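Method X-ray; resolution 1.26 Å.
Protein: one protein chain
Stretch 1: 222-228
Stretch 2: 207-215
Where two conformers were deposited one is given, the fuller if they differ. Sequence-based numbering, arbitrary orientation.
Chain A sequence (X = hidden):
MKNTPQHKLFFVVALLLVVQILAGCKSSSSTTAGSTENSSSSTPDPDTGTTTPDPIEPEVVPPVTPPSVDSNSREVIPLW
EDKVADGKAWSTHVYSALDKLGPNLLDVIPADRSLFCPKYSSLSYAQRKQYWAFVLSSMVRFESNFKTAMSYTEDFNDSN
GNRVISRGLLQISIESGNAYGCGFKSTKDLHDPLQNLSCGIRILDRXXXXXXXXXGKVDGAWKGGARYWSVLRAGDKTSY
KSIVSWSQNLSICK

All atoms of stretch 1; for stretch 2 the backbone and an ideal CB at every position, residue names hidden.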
# COMPACT_ATOMS: atom_id res chain seq x y z
N TRP A 222 13.98 -8.30 3.41
CA TRP A 222 12.83 -7.40 3.60
C TRP A 222 11.53 -8.21 3.71
O TRP A 222 11.36 -9.24 3.01
CB TRP A 222 12.76 -6.35 2.47
CG TRP A 222 13.91 -5.38 2.46
CD1 TRP A 222 14.95 -5.32 1.57
CD2 TRP A 222 14.14 -4.33 3.41
NE1 TRP A 222 15.81 -4.31 1.92
CE2 TRP A 222 15.35 -3.68 3.05
CE3 TRP A 222 13.47 -3.89 4.55
CZ2 TRP A 222 15.87 -2.61 3.77
CZ3 TRP A 222 13.98 -2.82 5.25
CH2 TRP A 222 15.17 -2.21 4.88
N LYS A 223 10.61 -7.74 4.58
CA LYS A 223 9.38 -8.45 4.92
C LYS A 223 8.14 -7.56 4.70
O LYS A 223 8.22 -6.30 4.61
CB LYS A 223 9.43 -8.88 6.39
CG LYS A 223 10.54 -9.86 6.73
CD LYS A 223 10.48 -11.22 6.04
CE LYS A 223 11.63 -12.13 6.42
NZ LYS A 223 11.61 -13.38 5.64
N GLY A 224 6.96 -8.21 4.61
CA GLY A 224 5.69 -7.49 4.46
C GLY A 224 5.69 -6.60 3.22
O GLY A 224 6.16 -6.97 2.13
N GLY A 225 5.09 -5.40 3.35
CA GLY A 225 5.02 -4.46 2.20
C GLY A 225 6.40 -4.02 1.72
O GLY A 225 6.53 -3.59 0.55
N ALA A 226 7.42 -4.09 2.60
CA ALA A 226 8.80 -3.73 2.18
C ALA A 226 9.35 -4.73 1.14
O ALA A 226 10.35 -4.45 0.49
CB ALA A 226 9.71 -3.61 3.38
N ARG A 227 8.72 -5.92 0.99
CA ARG A 227 9.13 -6.83 -0.14
C ARG A 227 8.97 -6.11 -1.50
O ARG A 227 9.78 -6.35 -2.42
CB ARG A 227 8.26 -8.10 -0.13
CG ARG A 227 8.48 -9.05 1.05
CD ARG A 227 8.65 -10.46 0.63
NE ARG A 227 8.72 -11.38 1.74
CZ ARG A 227 9.17 -12.63 1.59
NH1 ARG A 227 9.83 -12.97 0.47
NH2 ARG A 227 9.00 -13.50 2.57
N TYR A 228 7.95 -5.26 -1.66
CA TYR A 228 7.61 -4.64 -2.97
C TYR A 228 8.01 -3.15 -3.03
O TYR A 228 8.50 -2.72 -4.08
CB TYR A 228 6.10 -4.79 -3.28
CG TYR A 228 5.77 -4.56 -4.74
CD1 TYR A 228 5.47 -3.29 -5.24
CD2 TYR A 228 5.78 -5.62 -5.65
CE1 TYR A 228 5.25 -3.07 -6.59
CE2 TYR A 228 5.54 -5.42 -7.00
CZ TYR A 228 5.30 -4.14 -7.48
OH TYR A 228 5.08 -3.92 -8.83
N UNK A 207 1.93 -10.62 1.30
CA UNK A 207 3.17 -10.56 2.11
C UNK A 207 2.95 -10.27 3.61
O UNK A 207 3.68 -10.82 4.45
CB UNK A 207 4.09 -9.48 1.53
N UNK A 208 2.04 -9.33 3.96
CA UNK A 208 1.80 -9.07 5.38
C UNK A 208 1.30 -10.36 6.07
O UNK A 208 1.71 -10.67 7.19
CB UNK A 208 0.79 -7.94 5.55
N UNK A 209 0.44 -11.21 5.40
CA UNK A 209 -0.12 -12.47 5.96
C UNK A 209 0.91 -13.61 6.00
O UNK A 209 0.89 -14.43 6.95
CB UNK A 209 -1.33 -12.92 5.13
N UNK A 210 1.77 -13.60 4.97
CA UNK A 210 2.82 -14.68 4.94
C UNK A 210 3.88 -14.39 6.01
O UNK A 210 4.40 -15.32 6.69
CB UNK A 210 3.48 -14.77 3.56
N UNK A 211 4.27 -13.10 6.16
CA UNK A 211 5.44 -12.74 6.98
C UNK A 211 5.03 -12.38 8.43
O UNK A 211 5.91 -12.29 9.32
CB UNK A 211 6.18 -11.56 6.34
N UNK A 212 3.76 -12.02 8.65
CA UNK A 212 3.25 -11.67 9.98
C UNK A 212 3.68 -10.29 10.47
O UNK A 212 3.70 -10.07 11.71
CB UNK A 212 3.71 -12.72 10.99
N UNK A 213 4.00 -9.36 9.56
CA UNK A 213 4.49 -8.01 9.92
C UNK A 213 4.29 -7.08 8.73
O UNK A 213 4.17 -7.52 7.57
CB UNK A 213 5.96 -8.04 10.33
N UNK A 214 4.24 -5.77 9.06
CA UNK A 214 4.00 -4.72 8.05
C UNK A 214 5.23 -4.44 7.17
O UNK A 214 5.08 -4.26 5.93
CB UNK A 214 3.57 -3.43 8.74
N UNK A 215 6.41 -4.39 7.79
CA UNK A 215 7.65 -4.04 7.07
C UNK A 215 8.85 -4.62 7.85
O UNK A 215 8.70 -5.60 8.58
CB UNK A 215 7.78 -2.52 6.91

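Position 207 lies in helical backbone, and its CA-to-CB bond points toward stretch 1. The ideal CB is 3.3 Å from Gly224 O and 4.4 Å from Arg227 CG, so a side chain leaving here runs along the aliphatic part of Arg227. A long aliphatic chain or a flat aromatic ring would suit. The residue is Trp207, with chi1 in the m well. Arg227 CD sits 3.5 Å from the centroid of the Trp207 six-membered ring and 16° off the ring normal, a CH-pi contact over the face. The guanidinium follows the same surface: Arg227 NE is 3.4 Å from Trp207 CE3, which lies over one face of the guanidinium and leaves its edge free for other partners.

At 208 the bond points sideways and the ideal CB is 5.0 Å from Gly224 CA. Only glycine backbone is near, so the view favours something small to medium and apolar without fixing it. Val208 CG2 comes to 4.1 Å from Gly225 N.

The ideal CB of 209 has nothing of stretch 1 within 5.5 Å, so many residues would fit; Ser209 makes no contact. At 210 the bond points toward stretch 1, but the ideal CB again finds nothing within 5.5 Å, and only a long side chain could arrive. Approaching the Arg227 guanidinium, an acidic or neutral polar group would be the easier guess. The deposited residue is Arg210 instead, and Arg210 NE lies 4.3 Å from Arg227 NH2, a close pair of like charges.

Position 211 is the most constrained. Its CB points toward stretch 1, 3.9 Å from Gly224 N and 5.1 Å from Arg227 NH2, so a backbone donor and a cation lie within reach of a short side chain. A short acceptor is called for, ideally a carboxylate; asparagine could satisfy part of this. Asp211 uses both oxygens. Asp211 OD2 accepts from Gly224 N at 2.8 Å (162°) and from Arg227 NE at 2.9 Å, while Asp211 OD1 accepts from Arg227 NH2 at 2.9 Å, giving a two-pronged salt bridge. Water 1 donates to Asp211 OD1 at 2.8 Å and accepts from Lys223 NZ at 3.0 Å, linking a second cation to the carboxylate.

Position 212 leaves helical geometry with phi 75°, which favours glycine, although asparagine can also adopt it. Gly212 is found, without contact to stretch 1.

At 213 the bond is sideways and the ideal CB is 5.3 Å from Lys223 CB, so a chain with methylene groups could pack there. Arg213 does so, with Arg213 CD 3.8 Å from Lys223 CB, while Arg213 NE donates to the backbone O of 215 at 2.8 Å.

The CB of 214 points away, so stretch 1 says little about the side chain. Ile214 contributes its backbone: Gly225 N donates to Ile214 O at 2.8 Å.

At 215 the ideal CB points sideways, 4.2 Å from Ala226 CB, favouring a small apolar residue. Ala215 makes that methyl contact, and Ala215 CA lies 3.4 Å from Lys223 O in a CA-H...O contact.

Stretch 2, residues 207-215: WVSRDGRIA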
# COMPACT_ATOMS: atom_id res chain seq x y z
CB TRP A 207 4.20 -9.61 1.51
CG TRP A 207 4.66 -9.98 0.14
CD1 TRP A 207 4.57 -9.19 -0.97
CD2 TRP A 207 5.33 -11.17 -0.25
NE1 TRP A 207 5.14 -9.82 -2.03
CE2 TRP A 207 5.59 -11.06 -1.64
CE3 TRP A 207 5.72 -12.34 0.41
CZ2 TRP A 207 6.27 -12.02 -2.37
CZ3 TRP A 207 6.38 -13.31 -0.33
CH2 TRP A 207 6.63 -13.16 -1.69
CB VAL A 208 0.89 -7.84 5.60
CG1 VAL A 208 0.61 -7.59 7.09
CG2 VAL A 208 1.49 -6.58 4.97
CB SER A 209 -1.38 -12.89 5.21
OG SER A 209 -1.89 -14.11 5.70
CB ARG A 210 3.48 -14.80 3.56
CG ARG A 210 4.64 -15.78 3.40
CD ARG A 210 5.30 -15.76 2.02
NE ARG A 210 6.31 -16.81 1.82
CZ ARG A 210 6.10 -17.97 1.21
NH1 ARG A 210 4.92 -18.26 0.68
NH2 ARG A 210 7.08 -18.86 1.12
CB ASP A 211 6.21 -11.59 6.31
CG ASP A 211 6.91 -11.94 5.00
OD1 ASP A 211 7.18 -13.18 4.77
OD2 ASP A 211 7.19 -10.99 4.21
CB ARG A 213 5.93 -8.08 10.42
CG ARG A 213 6.92 -8.61 9.42
CD ARG A 213 8.33 -8.89 10.01
NE ARG A 213 8.94 -7.66 10.43
CZ ARG A 213 9.47 -7.37 11.62
NH1 ARG A 213 9.64 -8.31 12.53
NH2 ARG A 213 9.85 -6.12 11.87
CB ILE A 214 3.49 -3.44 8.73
CG1 ILE A 214 2.12 -3.69 9.39
CG2 ILE A 214 3.45 -2.24 7.78
CD1 ILE A 214 1.64 -2.60 10.34
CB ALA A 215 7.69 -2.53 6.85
O HOH W 1 8.96 -14.60 6.41
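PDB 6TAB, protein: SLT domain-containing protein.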